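Local coordinates for DUF115 domain-containing protein (Magnetospirillum magneticum AMB-1, PDB 5MU5) that probably transfers sugars to flagellin, as a Maf-type glycosyltransferase involved in the formation of the bacterial flagellum, at residues Lys103-Thr106 and Ser111-Gln114; Ala558-Asp563 and Asn569-Val574; Met578-Tyr583 and Thr597-Ala602. All coordinates share one frame; numbering follows the deposited sequence.

Contact 1 of 3, residues Lys103-Thr106 and Ser111-Gln114; sequences KRAT and SFLQ
Phe112 extends from strand 111-112 to the last turn of helix 92-107, where the far end of its ring meets the methyl of Ala105. CZ lies 3.7 Å from Ala105 CB, and CE2 of the same ring is 4.0 Å from that methyl, which approaches obliquely to the ring. The phenyl is carried there by a first torsion of -63° that sets CG opposite the carbonyl carbon, and by chi2 of -81°, which turns the ring roughly square to the CA-CB-CG plane. Thr106 adds a looser touch at the ring edge, CG2 standing 4.3 Å from Phe112 CE2. With chi1 at 59° its hydroxyl is turned back onto its own helix, where OG1 lies within bonding range of the carbonyl oxygens of Leu102 and Lys103, while CG2 is left for the phenyl. The link of four residues after Thr106 turns the chain roughly at right angles into strand 111-112, which pairs antiparallel with strand 612-613 through backbone bonds between Ser111 and Thr613. The family's N-terminal domain is thereby joined to the helical bundle domain. Tyr608 and Phe621 pack edge-to-face with the Phe112 ring, and Phe621 also touches Ala105. Next to Ala105 in the helix, Arg104 packs on Ile624 of helix 618-646, and its NH1 forms salt bridges with Asp627 and Glu628.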
# COMPACT_ATOMS: atom_id res chain seq x y z
N LYS A 103 -19.88 -23.65 -0.58
CA LYS A 103 -20.97 -24.50 -0.14
C LYS A 103 -21.79 -25.03 -1.34
O LYS A 103 -22.06 -26.23 -1.43
CB LYS A 103 -21.84 -23.75 0.83
CG LYS A 103 -23.06 -24.52 1.25
CD LYS A 103 -24.01 -23.65 2.07
CE LYS A 103 -25.36 -24.35 2.24
NZ LYS A 103 -25.19 -25.76 2.70
N ARG A 104 -22.18 -24.15 -2.26
CA ARG A 104 -22.96 -24.56 -3.43
C ARG A 104 -22.19 -25.52 -4.34
O ARG A 104 -22.76 -26.51 -4.86
CB ARG A 104 -23.42 -23.35 -4.22
CG ARG A 104 -24.56 -22.58 -3.55
CD ARG A 104 -24.83 -21.26 -4.26
NE ARG A 104 -25.33 -21.45 -5.62
CZ ARG A 104 -25.78 -20.48 -6.42
NH1 ARG A 104 -25.81 -19.21 -6.02
NH2 ARG A 104 -26.21 -20.78 -7.63
N ALA A 105 -20.90 -25.25 -4.54
CA ALA A 105 -20.05 -26.16 -5.29
C ALA A 105 -19.96 -27.54 -4.62
O ALA A 105 -20.17 -28.54 -5.29
CB ALA A 105 -18.65 -25.59 -5.45
N THR A 106 -19.68 -27.59 -3.32
CA THR A 106 -19.53 -28.90 -2.67
C THR A 106 -20.88 -29.64 -2.63
O THR A 106 -20.93 -30.85 -2.90
CB THR A 106 -18.88 -28.81 -1.28
OG1 THR A 106 -19.65 -27.97 -0.42
CG2 THR A 106 -17.46 -28.24 -1.39
N SER A 111 -15.45 -30.57 -6.05
CA SER A 111 -14.44 -30.42 -5.02
C SER A 111 -13.29 -29.58 -5.59
O SER A 111 -13.35 -29.11 -6.73
CB SER A 111 -13.94 -31.78 -4.57
OG SER A 111 -13.37 -32.45 -5.67
N PHE A 112 -12.26 -29.37 -4.78
CA PHE A 112 -11.19 -28.45 -5.14
C PHE A 112 -9.83 -29.09 -4.95
O PHE A 112 -9.53 -29.59 -3.90
CB PHE A 112 -11.32 -27.19 -4.29
CG PHE A 112 -12.61 -26.46 -4.55
CD1 PHE A 112 -12.72 -25.63 -5.66
CD2 PHE A 112 -13.71 -26.66 -3.76
CE1 PHE A 112 -13.91 -24.98 -5.94
CE2 PHE A 112 -14.90 -26.01 -4.03
CZ PHE A 112 -15.00 -25.17 -5.13
N LEU A 113 -9.04 -29.11 -6.02
CA LEU A 113 -7.68 -29.59 -5.94
C LEU A 113 -6.82 -28.60 -5.17
O LEU A 113 -7.11 -27.41 -5.11
CB LEU A 113 -7.10 -29.72 -7.33
CG LEU A 113 -7.80 -30.61 -8.34
CD1 LEU A 113 -7.22 -30.28 -9.71
CD2 LEU A 113 -7.62 -32.08 -8.00
N GLN A 114 -5.72 -29.09 -4.62
CA GLN A 114 -4.76 -28.22 -3.95
C GLN A 114 -4.13 -27.29 -4.99
O GLN A 114 -4.00 -26.11 -4.77
CB GLN A 114 -3.67 -29.06 -3.27
CG GLN A 114 -2.78 -28.23 -2.34
CD GLN A 114 -1.45 -28.91 -1.99
OE1 GLN A 114 -1.25 -30.10 -2.22
NE2 GLN A 114 -0.54 -28.13 -1.42

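Contact 2 of 3, residues Ala558-Asp563 and Asn569-Val574; sequences AQAMDD and NRLMLV
Leu571 reaches across to helix 546-564 with both methyls. CD1 settles against the backbone, 3.6 Å from Ala560 O and 3.8 Å from Met561 CA; CD2 meets the thioether end of Met561, at 3.8 Å from CE and 3.9 Å from SD. Met561 leaves its helix on the far side, but bends at chi2 (61°) and chi3 (76°) bring its terminal methyl round to the leucine, and the two side chains pass at a slant. One turn further along, Val574 CG1 rests on the methyl of Ala560, 3.7 Å from its CB. The axes of the two short segments approach to 9.5 Å at 162°, a nearly antiparallel helical hairpin within the flagellin glycosyltransferase Maf helical bundle domain. The side-chain pairs are all apolar, although one methyl also rests against a carbonyl oxygen. In the next shell, Tyr605 of helix 589-609 touches both Met561 and Leu571, and Ile625, Arg626 and Phe629 of helix 618-646 pack on Met561. Asp562 ties the first helix to the same neighbour by a salt bridge from OD1 to Arg626. On the more solvent-facing side of helix 546-564, Gln559 NE2 makes weak hydrogen bonds to the carboxylate of Asp563, one turn on.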
# COMPACT_ATOMS: atom_id res chain seq x y z
N ALA A 558 -21.40 -5.65 -11.86
CA ALA A 558 -22.33 -6.76 -11.97
C ALA A 558 -22.45 -7.12 -13.44
O ALA A 558 -22.35 -8.30 -13.82
CB ALA A 558 -23.69 -6.39 -11.41
N GLN A 559 -22.61 -6.10 -14.26
CA GLN A 559 -22.75 -6.28 -15.70
C GLN A 559 -21.49 -6.90 -16.33
O GLN A 559 -21.58 -7.75 -17.23
CB GLN A 559 -23.05 -4.92 -16.35
CG GLN A 559 -23.33 -4.98 -17.85
CD GLN A 559 -24.54 -5.84 -18.16
OE1 GLN A 559 -25.54 -5.79 -17.44
NE2 GLN A 559 -24.46 -6.63 -19.22
N ALA A 560 -20.32 -6.47 -15.85
CA ALA A 560 -19.04 -7.01 -16.30
C ALA A 560 -18.96 -8.50 -16.03
O ALA A 560 -18.56 -9.26 -16.90
CB ALA A 560 -17.89 -6.31 -15.59
N MET A 561 -19.37 -8.93 -14.84
CA MET A 561 -19.42 -10.35 -14.51
C MET A 561 -20.36 -11.11 -15.48
O MET A 561 -20.01 -12.18 -15.97
CB MET A 561 -19.85 -10.53 -13.03
CG MET A 561 -20.20 -11.94 -12.61
SD MET A 561 -18.82 -13.09 -12.80
CE MET A 561 -17.84 -12.60 -11.38
N ASP A 562 -21.54 -10.55 -15.77
CA ASP A 562 -22.46 -11.19 -16.74
C ASP A 562 -21.86 -11.26 -18.14
O ASP A 562 -22.03 -12.25 -18.83
CB ASP A 562 -23.82 -10.47 -16.85
CG ASP A 562 -24.74 -10.76 -15.69
OD1 ASP A 562 -24.47 -11.70 -14.91
OD2 ASP A 562 -25.76 -10.04 -15.54
N ASP A 563 -21.16 -10.22 -18.57
CA ASP A 563 -20.60 -10.21 -19.91
C ASP A 563 -19.37 -11.10 -20.02
O ASP A 563 -19.08 -11.58 -21.10
CB ASP A 563 -20.22 -8.78 -20.33
CG ASP A 563 -21.42 -7.85 -20.42
OD1 ASP A 563 -22.55 -8.33 -20.64
OD2 ASP A 563 -21.23 -6.63 -20.27
N ASN A 569 -9.31 -13.81 -17.38
CA ASN A 569 -8.43 -12.70 -17.60
C ASN A 569 -9.17 -11.46 -18.11
O ASN A 569 -8.94 -10.35 -17.63
CB ASN A 569 -7.30 -13.12 -18.52
CG ASN A 569 -6.36 -14.13 -17.86
OD1 ASN A 569 -6.47 -14.44 -16.66
ND2 ASN A 569 -5.42 -14.65 -18.65
N ARG A 570 -10.07 -11.65 -19.07
CA ARG A 570 -10.84 -10.53 -19.61
C ARG A 570 -11.71 -9.91 -18.52
O ARG A 570 -11.75 -8.70 -18.38
CB ARG A 570 -11.67 -10.97 -20.83
CG ARG A 570 -12.45 -9.85 -21.51
CD ARG A 570 -11.58 -8.66 -21.95
NE ARG A 570 -10.40 -9.05 -22.76
CZ ARG A 570 -9.46 -8.19 -23.20
NH1 ARG A 570 -9.54 -6.88 -22.92
NH2 ARG A 570 -8.44 -8.65 -23.92
N LEU A 571 -12.37 -10.74 -17.73
CA LEU A 571 -13.19 -10.29 -16.62
C LEU A 571 -12.39 -9.47 -15.64
O LEU A 571 -12.88 -8.43 -15.19
CB LEU A 571 -13.80 -11.48 -15.88
CG LEU A 571 -14.60 -11.15 -14.63
CD1 LEU A 571 -15.66 -10.11 -14.95
CD2 LEU A 571 -15.22 -12.42 -14.09
N MET A 572 -11.19 -9.94 -15.30
CA MET A 572 -10.30 -9.20 -14.37
C MET A 572 -9.83 -7.90 -14.95
O MET A 572 -9.77 -6.90 -14.25
CB MET A 572 -9.06 -9.99 -13.97
CG MET A 572 -9.21 -10.90 -12.78
SD MET A 572 -9.87 -10.16 -11.27
CE MET A 572 -9.13 -8.52 -11.21
N LEU A 573 -9.48 -7.90 -16.24
CA LEU A 573 -9.08 -6.66 -16.91
C LEU A 573 -10.20 -5.65 -16.86
O LEU A 573 -9.97 -4.48 -16.60
CB LEU A 573 -8.68 -6.90 -18.37
CG LEU A 573 -7.32 -7.57 -18.57
CD1 LEU A 573 -7.17 -8.13 -19.98
CD2 LEU A 573 -6.20 -6.60 -18.25
N VAL A 574 -11.42 -6.10 -17.09
CA VAL A 574 -12.56 -5.19 -17.09
C VAL A 574 -12.83 -4.63 -15.69
O VAL A 574 -13.07 -3.44 -15.54
CB VAL A 574 -13.81 -5.84 -17.67
CG1 VAL A 574 -15.03 -4.93 -17.53
CG2 VAL A 574 -13.59 -6.15 -19.14

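Contact 3 of 3, residues Met578-Tyr583 and Thr597-Ala602; sequences MLLRDY and TLMMAA
Leu579, at the end of helix 568-579, packs on helix 589-609 where the chain leaves a helical hairpin of the Maf helical bundle domain. Three apolar side-chain pairs make up the contact. Leu579 CD1 is shared by two of them: it lies 4.0 Å from Leu598 CB and 4.1 Å from Leu598 CD1, the two leucines lying nearly perpendicular, and it also meets the terminal methyl of Met599. The Met599 chain folds at its second and third torsions (-63° and 90°), which lays CE against Leu579. The third pair is looser, Leu580 CD2 standing 4.4 Å from Met599 CG. Leu580 is the first residue to leave helical backbone angles, so the chain is already turning away as it makes this touch. Surrounding packing buries most of the group: Leu553 and Cys557 of helix 546-564 lie on Leu579, Cys557 and Met632 on Leu598, and Ile205 on Met599. The polar interactions lie outside the apolar patch. Met578 O accepts a hydrogen bond from Gln591 NE2, while Thr597 OG1 bonds to Asp91 OD1 and the backbone N of Leu242. Within the patch, Leu579 CD1 and Met599 CE are only 3.5 Å apart, tighter than a usual carbon contact.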
# COMPACT_ATOMS: atom_id res chain seq x y z
N MET A 578 -12.35 -0.56 -14.18
CA MET A 578 -13.40 0.14 -13.46
C MET A 578 -13.05 0.52 -12.03
O MET A 578 -13.56 1.51 -11.52
CB MET A 578 -14.64 -0.74 -13.36
CG MET A 578 -15.35 -0.91 -14.67
SD MET A 578 -16.68 -2.10 -14.49
CE MET A 578 -17.22 -2.18 -16.20
N LEU A 579 -12.23 -0.27 -11.35
CA LEU A 579 -12.02 -0.07 -9.92
C LEU A 579 -10.70 0.56 -9.50
O LEU A 579 -10.66 1.30 -8.51
CB LEU A 579 -12.18 -1.40 -9.20
CG LEU A 579 -13.56 -2.02 -9.34
CD1 LEU A 579 -13.50 -3.39 -8.70
CD2 LEU A 579 -14.65 -1.18 -8.72
N LEU A 580 -9.63 0.24 -10.23
CA LEU A 580 -8.26 0.68 -9.89
C LEU A 580 -7.87 1.85 -10.78
O LEU A 580 -8.53 2.88 -10.72
CB LEU A 580 -7.29 -0.50 -10.02
CG LEU A 580 -7.75 -1.76 -9.29
CD1 LEU A 580 -6.80 -2.92 -9.53
CD2 LEU A 580 -7.93 -1.54 -7.79
N ARG A 581 -6.82 1.72 -11.60
CA ARG A 581 -6.38 2.79 -12.52
C ARG A 581 -6.11 4.08 -11.73
O ARG A 581 -6.57 5.16 -12.10
CB ARG A 581 -7.45 3.02 -13.61
CG ARG A 581 -7.08 4.02 -14.70
CD ARG A 581 -8.21 4.18 -15.70
NE ARG A 581 -9.42 4.77 -15.12
CZ ARG A 581 -9.62 6.07 -14.91
NH1 ARG A 581 -8.69 6.97 -15.20
NH2 ARG A 581 -10.77 6.47 -14.38
N ASP A 582 -5.36 3.95 -10.64
CA ASP A 582 -5.08 5.08 -9.74
C ASP A 582 -4.23 6.19 -10.39
O ASP A 582 -4.41 7.37 -10.08
CB ASP A 582 -4.39 4.57 -8.46
CG ASP A 582 -4.47 5.57 -7.30
OD1 ASP A 582 -4.64 5.13 -6.15
OD2 ASP A 582 -4.36 6.79 -7.51
N TYR A 583 -3.32 5.81 -11.28
CA TYR A 583 -2.39 6.77 -11.89
C TYR A 583 -3.03 7.87 -12.74
O TYR A 583 -2.73 9.05 -12.54
CB TYR A 583 -1.33 6.03 -12.72
CG TYR A 583 -0.39 6.98 -13.44
CD1 TYR A 583 0.62 7.65 -12.74
CD2 TYR A 583 -0.50 7.20 -14.82
CE1 TYR A 583 1.48 8.52 -13.39
CE2 TYR A 583 0.36 8.07 -15.47
CZ TYR A 583 1.34 8.73 -14.75
OH TYR A 583 2.20 9.59 -15.39
N THR A 597 -13.55 -4.57 -1.43
CA THR A 597 -14.46 -5.66 -1.26
C THR A 597 -14.58 -6.47 -2.55
O THR A 597 -14.33 -7.69 -2.54
CB THR A 597 -15.78 -5.13 -0.73
OG1 THR A 597 -15.52 -4.56 0.57
CG2 THR A 597 -16.82 -6.24 -0.62
N LEU A 598 -14.88 -5.80 -3.67
CA LEU A 598 -14.99 -6.51 -4.96
C LEU A 598 -13.71 -7.23 -5.43
O LEU A 598 -13.78 -8.34 -5.97
CB LEU A 598 -15.49 -5.57 -6.05
CG LEU A 598 -16.85 -4.91 -5.82
CD1 LEU A 598 -17.21 -4.06 -7.02
CD2 LEU A 598 -17.94 -5.93 -5.55
N MET A 599 -12.54 -6.61 -5.22
CA MET A 599 -11.28 -7.22 -5.63
C MET A 599 -10.92 -8.43 -4.77
O MET A 599 -10.31 -9.37 -5.26
CB MET A 599 -10.12 -6.22 -5.61
CG MET A 599 -10.10 -5.23 -6.78
SD MET A 599 -9.89 -5.98 -8.41
CE MET A 599 -11.58 -6.28 -8.90
N MET A 600 -11.28 -8.40 -3.51
CA MET A 600 -11.06 -9.55 -2.68
C MET A 600 -11.99 -10.69 -3.06
O MET A 600 -11.57 -11.86 -3.01
CB MET A 600 -11.25 -9.18 -1.23
CG MET A 600 -10.14 -8.27 -0.79
SD MET A 600 -8.54 -9.04 -1.09
CE MET A 600 -8.60 -10.25 0.25
N ALA A 601 -13.23 -10.36 -3.42
CA ALA A 601 -14.14 -11.37 -3.91
C ALA A 601 -13.56 -12.01 -5.17
O ALA A 601 -13.56 -13.22 -5.31
CB ALA A 601 -15.51 -10.79 -4.17
N ALA A 602 -13.01 -11.20 -6.07
CA ALA A 602 -12.40 -11.70 -7.31
C ALA A 602 -11.22 -12.59 -7.05
O ALA A 602 -11.02 -13.58 -7.74
CB ALA A 602 -11.99 -10.57 -8.23

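In the fold
Contacts 2 and 3 are buried in the helical bundle domain and share helix 568-579: contact 2 joins its first half to helix 546-564 and contact 3 joins its end to helix 589-609, though each part touches both neighbours. Their centres are about 12 Å apart and they touch, Met572 SD lying 3.7 Å from Ala602 CB. Both are aliphatic and thioether packing, with an alanine-valine pair added in contact 2. Contact 1 is partly buried and more peripheral, its centre about 32 Å from that of the chain against 13 Å for contact 3. It relies on one aromatic ring and a methyl, flanked by charged residues. It touches neither other contact, yet both its segments meet the bundle.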